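Local coordinates for protein biliverdin reductase (Synechocystis sp., PDB 5B3T) that probably catalyses the NAD(P)H-dependent reduction of biliverdin, a linear tetrapyrrole of the heme degradation pathway, to bilirubin, at residues Q200-Q205 / A322-Y327; Q145-I150 / G258-V263. All blocks are in the same frame, centred on the assembly; numbering follows the deposited sequence.

Contact 1 of 2, residues Q200-Q205 / A322-Y327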
ATOM      1  N   GLN A 200       1.139  14.911  15.272  1.00 24.67           N
ATOM      2  CA  GLN A 200       0.579  15.569  16.452  1.00 27.94           C
ATOM      3  C   GLN A 200      -0.692  16.387  16.185  1.00 27.66           C
ATOM      4  O   GLN A 200      -1.519  16.563  17.079  1.00 29.28           O
ATOM      5  CB  GLN A 200       1.636  16.456  17.117  1.00 28.15           C
ATOM      6  CG  GLN A 200       1.304  16.850  18.547  1.00 33.89           C
ATOM      7  CD  GLN A 200       1.385  15.680  19.508  1.00 43.80           C
ATOM      8  OE1 GLN A 200       2.185  15.685  20.444  1.00 50.58           O
ATOM      9  NE2 GLN A 200       0.557  14.668  19.281  1.00 39.09           N
ATOM     10  N   GLN A 201      -0.869  16.869  14.980  1.00 26.83           N
ATOM     11  CA  GLN A 201      -2.028  17.670  14.634  1.00 28.47           C
ATOM     12  C   GLN A 201      -2.415  17.384  13.189  1.00 26.96           C
ATOM     13  O   GLN A 201      -1.573  17.154  12.400  1.00 23.39           O
ATOM     14  CB  GLN A 201      -1.723  19.159  14.843  1.00 30.65           C
ATOM     15  CG  GLN A 201      -2.908  20.077  14.669  1.00 34.26           C
ATOM     16  CD  GLN A 201      -2.799  21.355  15.462  1.00 43.50           C
ATOM     17  OE1 GLN A 201      -2.563  21.329  16.637  1.00 48.48           O
ATOM     18  NE2 GLN A 201      -2.935  22.479  14.805  1.00 44.29           N
ATOM     19  N   VAL A 202      -3.688  17.431  12.881  1.00 27.63           N
ATOM     20  CA  VAL A 202      -4.205  17.113  11.554  1.00 27.33           C
ATOM     21  C   VAL A 202      -5.328  18.077  11.205  1.00 27.75           C
ATOM     22  O   VAL A 202      -6.203  18.342  12.032  1.00 29.33           O
ATOM     23  CB  VAL A 202      -4.722  15.659  11.469  1.00 26.99           C
ATOM     24  CG1 VAL A 202      -5.265  15.362  10.086  1.00 25.93           C
ATOM     25  CG2 VAL A 202      -3.644  14.671  11.835  1.00 27.96           C
ATOM     26  N   ASP A 203      -5.300  18.599   9.979  1.00 25.42           N
ATOM     27  CA  ASP A 203      -6.454  19.221   9.340  1.00 26.30           C
ATOM     28  C   ASP A 203      -6.610  18.566   7.978  1.00 26.03           C
ATOM     29  O   ASP A 203      -5.628  18.431   7.242  1.00 24.20           O
ATOM     30  CB  ASP A 203      -6.295  20.741   9.185  1.00 29.27           C
ATOM     31  CG  ASP A 203      -5.893  21.419  10.476  1.00 37.80           C
ATOM     32  OD1 ASP A 203      -6.719  21.451  11.409  1.00 36.32           O
ATOM     33  OD2 ASP A 203      -4.755  21.935  10.550  1.00 44.35           O
ATOM     34  N   ALA A 204      -7.829  18.148   7.646  1.00 23.00           N
ATOM     35  CA  ALA A 204      -8.058  17.433   6.400  1.00 21.24           C
ATOM     36  C   ALA A 204      -9.413  17.818   5.830  1.00 24.67           C
ATOM     37  O   ALA A 204     -10.370  18.045   6.577  1.00 24.21           O
ATOM     38  CB  ALA A 204      -7.980  15.915   6.601  1.00 21.54           C
ATOM     39  N   GLN A 205      -9.481  17.898   4.502  1.00 22.18           N
ATOM     40  CA  GLN A 205     -10.717  18.145   3.776  1.00 24.62           C
ATOM     41  C   GLN A 205     -10.819  17.157   2.624  1.00 24.34           C
ATOM     42  O   GLN A 205      -9.810  16.744   2.045  1.00 22.54           O
ATOM     43  CB  GLN A 205     -10.795  19.584   3.234  1.00 24.08           C
ATOM     44  CG  GLN A 205     -10.717  20.676   4.296  1.00 26.41           C
ATOM     45  CD  GLN A 205      -9.296  20.944   4.759  1.00 29.20           C
ATOM     46  OE1 GLN A 205      -8.339  20.730   4.015  1.00 33.11           O
ATOM     47  NE2 GLN A 205      -9.151  21.410   5.994  1.00 27.65           N
ATOM     48  N   ALA A 322      -9.468  10.856   8.443  1.00 17.24           N
ATOM     49  CA  ALA A 322     -10.872  10.668   8.092  1.00 20.55           C
ATOM     50  C   ALA A 322     -11.781  11.323   9.124  1.00 20.46           C
ATOM     51  O   ALA A 322     -12.806  11.920   8.773  1.00 21.01           O
ATOM     52  CB  ALA A 322     -11.190   9.177   7.963  1.00 19.31           C
ATOM     53  N   GLN A 323     -11.413  11.226  10.403  1.00 19.23           N
ATOM     54  CA  GLN A 323     -12.166  11.902  11.454  1.00 19.85           C
ATOM     55  C   GLN A 323     -12.140  13.412  11.261  1.00 21.57           C
ATOM     56  O   GLN A 323     -13.161  14.087  11.433  1.00 22.29           O
ATOM     57  CB  GLN A 323     -11.595  11.512  12.817  1.00 20.41           C
ATOM     58  CG  GLN A 323     -12.293  12.128  14.014  1.00 22.56           C
ATOM     59  CD  GLN A 323     -11.637  11.727  15.323  1.00 22.72           C
ATOM     60  OE1 GLN A 323     -10.414  11.765  15.454  1.00 24.00           O
ATOM     61  NE2 GLN A 323     -12.448  11.334  16.297  1.00 21.77           N
ATOM     62  N   ALA A 324     -10.980  13.961  10.887  1.00 21.40           N
ATOM     63  CA  ALA A 324     -10.888  15.389  10.602  1.00 21.73           C
ATOM     64  C   ALA A 324     -11.695  15.773   9.369  1.00 22.13           C
ATOM     65  O   ALA A 324     -12.108  16.930   9.236  1.00 21.95           O
ATOM     66  CB  ALA A 324      -9.426  15.795  10.423  1.00 21.35           C
ATOM     67  N   CYS A 325     -11.923  14.823   8.460  1.00 21.03           N
ATOM     68  CA  CYS A 325     -12.684  15.074   7.243  1.00 23.85           C
ATOM     69  C   CYS A 325     -14.188  14.961   7.444  1.00 24.58           C
ATOM     70  O   CYS A 325     -14.943  15.367   6.554  1.00 26.43           O
ATOM     71  CB  CYS A 325     -12.265  14.090   6.143  1.00 21.70           C
ATOM     72  SG  CYS A 325     -10.822  14.555   5.174  1.00 32.87           S
ATOM     73  N   GLY A 326     -14.640  14.419   8.571  1.00 22.81           N
ATOM     74  CA  GLY A 326     -16.021  13.996   8.662  1.00 25.97           C
ATOM     75  C   GLY A 326     -16.344  12.837   7.751  1.00 26.64           C
ATOM     76  O   GLY A 326     -17.512  12.623   7.419  1.00 28.30           O
ATOM     77  N   TYR A 327     -15.331  12.085   7.328  1.00 28.87           N
ATOM     78  CA  TYR A 327     -15.535  10.995   6.388  1.00 28.06           C
ATOM     79  C   TYR A 327     -16.108   9.776   7.097  1.00 31.06           C
ATOM     80  O   TYR A 327     -15.789   9.498   8.257  1.00 31.85           O
ATOM     81  CB  TYR A 327     -14.224  10.626   5.691  1.00 25.50           C
ATOM     82  CG  TYR A 327     -14.395   9.596   4.596  1.00 25.19           C
ATOM     83  CD1 TYR A 327     -14.714   9.980   3.300  1.00 25.57           C
ATOM     84  CD2 TYR A 327     -14.242   8.239   4.859  1.00 25.95           C
ATOM     85  CE1 TYR A 327     -14.876   9.042   2.296  1.00 23.34           C
ATOM     86  CE2 TYR A 327     -14.403   7.294   3.861  1.00 23.80           C
ATOM     87  CZ  TYR A 327     -14.719   7.702   2.583  1.00 21.88           C
ATOM     88  OH  TYR A 327     -14.878   6.763   1.589  1.00 24.52           O
TER
HETATM   89  O   HOH W   1      -9.943  19.301   9.519  1.00 22.43           O

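Contact 2 of 2, residues Q145-I150 / G258-V263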
ATOM      1  N   GLN A 145      17.228   6.460   2.315  1.00 22.59           N
ATOM      2  CA  GLN A 145      18.676   6.433   2.150  1.00 24.52           C
ATOM      3  C   GLN A 145      19.304   7.821   2.119  1.00 23.50           C
ATOM      4  O   GLN A 145      20.533   7.921   2.199  1.00 23.21           O
ATOM      5  CB  GLN A 145      19.039   5.683   0.868  1.00 24.09           C
ATOM      6  CG  GLN A 145      19.001   4.169   0.998  1.00 29.17           C
ATOM      7  CD  GLN A 145      19.048   3.471  -0.347  1.00 35.08           C
ATOM      8  OE1 GLN A 145      19.614   3.990  -1.310  1.00 42.11           O
ATOM      9  NE2 GLN A 145      18.457   2.283  -0.420  1.00 33.94           N
ATOM     10  N   ASN A 146      18.508   8.886   2.006  1.00 22.08           N
ATOM     11  CA  ASN A 146      19.055  10.224   1.841  1.00 23.25           C
ATOM     12  C   ASN A 146      18.512  11.252   2.825  1.00 23.38           C
ATOM     13  O   ASN A 146      18.979  12.396   2.811  1.00 22.22           O
ATOM     14  CB  ASN A 146      18.816  10.724   0.409  1.00 21.99           C
ATOM     15  CG  ASN A 146      19.666   9.991  -0.614  1.00 23.23           C
ATOM     16  OD1 ASN A 146      20.851  10.284  -0.777  1.00 23.56           O
ATOM     17  ND2 ASN A 146      19.064   9.033  -1.308  1.00 20.49           N
ATOM     18  N   LEU A 147      17.545  10.888   3.674  1.00 22.22           N
ATOM     19  CA  LEU A 147      17.040  11.832   4.666  1.00 23.20           C
ATOM     20  C   LEU A 147      18.135  12.288   5.620  1.00 24.37           C
ATOM     21  O   LEU A 147      18.129  13.442   6.065  1.00 25.63           O
ATOM     22  CB  LEU A 147      15.884  11.209   5.450  1.00 24.05           C
ATOM     23  CG  LEU A 147      14.479  11.519   4.927  1.00 22.55           C
ATOM     24  CD1 LEU A 147      13.427  10.778   5.733  1.00 23.75           C
ATOM     25  CD2 LEU A 147      14.222  13.016   4.962  1.00 21.82           C
ATOM     26  N   GLY A 148      19.085  11.407   5.938  1.00 26.51           N
ATOM     27  CA  GLY A 148      20.173  11.778   6.825  1.00 25.52           C
ATOM     28  C   GLY A 148      21.052  12.891   6.294  1.00 25.47           C
ATOM     29  O   GLY A 148      21.844  13.459   7.052  1.00 29.87           O
ATOM     30  N   LYS A 149      20.922  13.227   5.011  1.00 24.55           N
ATOM     31  CA  LYS A 149      21.762  14.236   4.382  1.00 24.09           C
ATOM     32  C   LYS A 149      21.216  15.655   4.504  1.00 24.59           C
ATOM     33  O   LYS A 149      21.976  16.607   4.299  1.00 24.17           O
ATOM     34  CB  LYS A 149      21.962  13.915   2.896  1.00 25.13           C
ATOM     35  CG  LYS A 149      22.716  12.624   2.606  1.00 25.30           C
ATOM     36  CD  LYS A 149      22.892  12.442   1.102  1.00 24.58           C
ATOM     37  CE  LYS A 149      23.805  11.273   0.761  1.00 25.43           C
ATOM     38  NZ  LYS A 149      23.334   9.995   1.359  1.00 26.63           N
ATOM     39  N   ILE A 150      19.934  15.832   4.829  1.00 22.37           N
ATOM     40  CA  ILE A 150      19.296  17.140   4.719  1.00 22.61           C
ATOM     41  C   ILE A 150      18.960  17.741   6.079  1.00 21.62           C
ATOM     42  O   ILE A 150      18.243  18.744   6.144  1.00 21.80           O
ATOM     43  CB  ILE A 150      18.046  17.079   3.826  1.00 21.98           C
ATOM     44  CG1 ILE A 150      16.944  16.244   4.482  1.00 21.09           C
ATOM     45  CG2 ILE A 150      18.397  16.508   2.463  1.00 21.68           C
ATOM     46  CD1 ILE A 150      15.648  16.237   3.694  1.00 19.46           C
ATOM     47  N   GLY A 258      19.342  20.583   3.252  1.00 21.15           N
ATOM     48  CA  GLY A 258      19.108  20.222   1.867  1.00 21.35           C
ATOM     49  C   GLY A 258      17.647  19.938   1.599  1.00 20.65           C
ATOM     50  O   GLY A 258      16.818  19.852   2.510  1.00 18.68           O
ATOM     51  N   THR A 259      17.346  19.790   0.310  1.00 19.53           N
ATOM     52  CA  THR A 259      16.010  19.468  -0.170  1.00 20.51           C
ATOM     53  C   THR A 259      16.062  18.217  -1.035  1.00 19.28           C
ATOM     54  O   THR A 259      16.952  18.071  -1.879  1.00 21.64           O
ATOM     55  CB  THR A 259      15.413  20.634  -0.976  1.00 20.45           C
ATOM     56  OG1 THR A 259      15.080  21.710  -0.092  1.00 20.81           O
ATOM     57  CG2 THR A 259      14.164  20.197  -1.733  1.00 19.68           C
ATOM     58  N   LEU A 260      15.110  17.315  -0.817  1.00 17.57           N
ATOM     59  CA  LEU A 260      14.897  16.157  -1.674  1.00 18.82           C
ATOM     60  C   LEU A 260      13.658  16.396  -2.527  1.00 20.14           C
ATOM     61  O   LEU A 260      12.585  16.699  -1.995  1.00 18.16           O
ATOM     62  CB  LEU A 260      14.731  14.881  -0.846  1.00 19.20           C
ATOM     63  CG  LEU A 260      15.911  14.440   0.022  1.00 20.75           C
ATOM     64  CD1 LEU A 260      15.504  13.298   0.944  1.00 19.39           C
ATOM     65  CD2 LEU A 260      17.081  14.027  -0.855  1.00 18.69           C
ATOM     66  N   ILE A 261      13.806  16.268  -3.842  1.00 17.74           N
ATOM     67  CA  ILE A 261      12.699  16.433  -4.779  1.00 21.15           C
ATOM     68  C   ILE A 261      12.557  15.150  -5.574  1.00 20.33           C
ATOM     69  O   ILE A 261      13.500  14.734  -6.259  1.00 20.54           O
ATOM     70  CB  ILE A 261      12.914  17.607  -5.739  1.00 22.53           C
ATOM     71  CG1 ILE A 261      13.379  18.845  -4.997  1.00 24.37           C
ATOM     72  CG2 ILE A 261      11.633  17.907  -6.504  1.00 22.62           C
ATOM     73  CD1 ILE A 261      13.702  19.936  -5.937  1.00 36.01           C
ATOM     74  N   PHE A 262      11.377  14.545  -5.513  1.00 17.70           N
ATOM     75  CA  PHE A 262      11.050  13.406  -6.356  1.00 19.03           C
ATOM     76  C   PHE A 262       9.878  13.780  -7.250  1.00 21.49           C
ATOM     77  O   PHE A 262       8.797  14.119  -6.757  1.00 21.06           O
ATOM     78  CB  PHE A 262      10.746  12.164  -5.517  1.00 19.24           C
ATOM     79  CG  PHE A 262      11.949  11.619  -4.802  1.00 18.83           C
ATOM     80  CD1 PHE A 262      12.319  12.120  -3.567  1.00 18.98           C
ATOM     81  CD2 PHE A 262      12.725  10.624  -5.377  1.00 18.48           C
ATOM     82  CE1 PHE A 262      13.434  11.632  -2.910  1.00 20.61           C
ATOM     83  CE2 PHE A 262      13.840  10.130  -4.726  1.00 18.74           C
ATOM     84  CZ  PHE A 262      14.195  10.633  -3.490  1.00 19.17           C
ATOM     85  N   VAL A 263      10.108  13.750  -8.560  1.00 19.21           N
ATOM     86  CA  VAL A 263       9.072  13.937  -9.566  1.00 21.54           C
ATOM     87  C   VAL A 263       8.857  12.581 -10.217  1.00 22.19           C
ATOM     88  O   VAL A 263       9.708  12.106 -10.979  1.00 20.94           O
ATOM     89  CB  VAL A 263       9.459  15.000 -10.604  1.00 21.51           C
ATOM     90  CG1 VAL A 263       8.353  15.155 -11.641  1.00 22.24           C
ATOM     91  CG2 VAL A 263       9.763  16.329  -9.922  1.00 21.82           C
TER

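Contact 1 of 2, residues Q200-Q205 / A322-Y327
The last turn of helix 309-325 packs on edge strand 199-210 of the mixed sheet in the C-terminal alpha/beta domain, and it stops there in a Schellman motif. G326 supplies the positive phi (66°); the two bonds that define the motif run from Y327 N to A322 O (2.9 Å) and from G326 N to Q323 O. The tight part centres on A204, a buried alanine whose CB points at the helix. C325 brings its sulfur there because chi1 of -85° sets SG beside its own backbone N and anti to its carbonyl carbon, and SG then lies 3.5 Å from A204 CB. The same sulfur also rests on the strand backbone, 3.6 Å from Q205 C. A324 completes this close packing, its CB 4.1 Å from A204 CB. The fit loosens at V202, which adds only the tip of CG1, the branch anti to its backbone N, 4.2 Å from A324 CB. The solvent side begins where D203 and Q205 direct their CB atoms away from the helix; the Q205 amide reaches T223 on neighbouring strand 217-228 through OE1. On this side A204 O and A324 O, both acceptors, come within 3.4 Å without bonding. A water joins the two backbones instead, accepting from A204 N at 3.1 Å and donating to A324 O at 3.2 Å.

Contact 2 of 2, residues Q145-I150 / G258-V263
I150 and L260 point toward each other's segments and cross obliquely, the branching carbon CG of L260 lying 4.1 Å from both I150 CG2 and I150 CD1. L260 has CG beside its backbone N and anti to its carbonyl carbon, and its CD1 stands 4.0 Å from I150 CD1. Its other branch turns elsewhere: CD2 approaches N146 CB at 3.9 Å, well clear of the polar end of N146, whose ND2 bonds to A142 O. L147 directs its CB away, yet its chain returns to bring CD2 within 4.2 Å of L260 CD1. L260 is thus received by N146, L147 and I150, where the chain leaves helix 137-146 and meets strand 258-263 in the mixed sheet of the C-terminal alpha/beta domain of this Gfo/Idh/MocA-family protein; I278 of strand 274-278 also touches L260. I150 packs at the start of the strand, on G258. Its chi1 of 67° places CG1 between the backbone N and the carbonyl carbon, the crowded position, and sends CG2 over the G258 peptide, 3.6 Å from G258 C. I150 CB sits closer still, 3.3 Å from G258 O. An alanine here would keep that CB but lose CG2 and the CG1-CD1 arm, and would probably loosen the packing on both L260 and the G258 peptide. G258 itself has phi/psi of 167°/171°, a backbone shape that demands glycine, and I150 CG2 packs tightly where a side chain would begin.

Contacts 1 and 2 pack on different strands of one mixed sheet in the C-terminal alpha/beta domain. Their centres are 27 Å apart and their nearest atoms about 16 Å, so they do not touch. Strand 199-210 of contact 1 is the outermost strand on one side; strand 258-263 of contact 2 lies beyond four intervening strands, third from the other edge. Along the chain the segments alternate: 145-150, 200-205, 258-263, 322-327. The outer two are the helix-end segments, and the strand segments fall between them. Both contacts are structural packing away from the NADP(+)-binding residues: contact 1 seats the C-terminal helix 309-325 on the edge strand, and contact 2 seats the chain leaving helix 137-146 on strand 258-263.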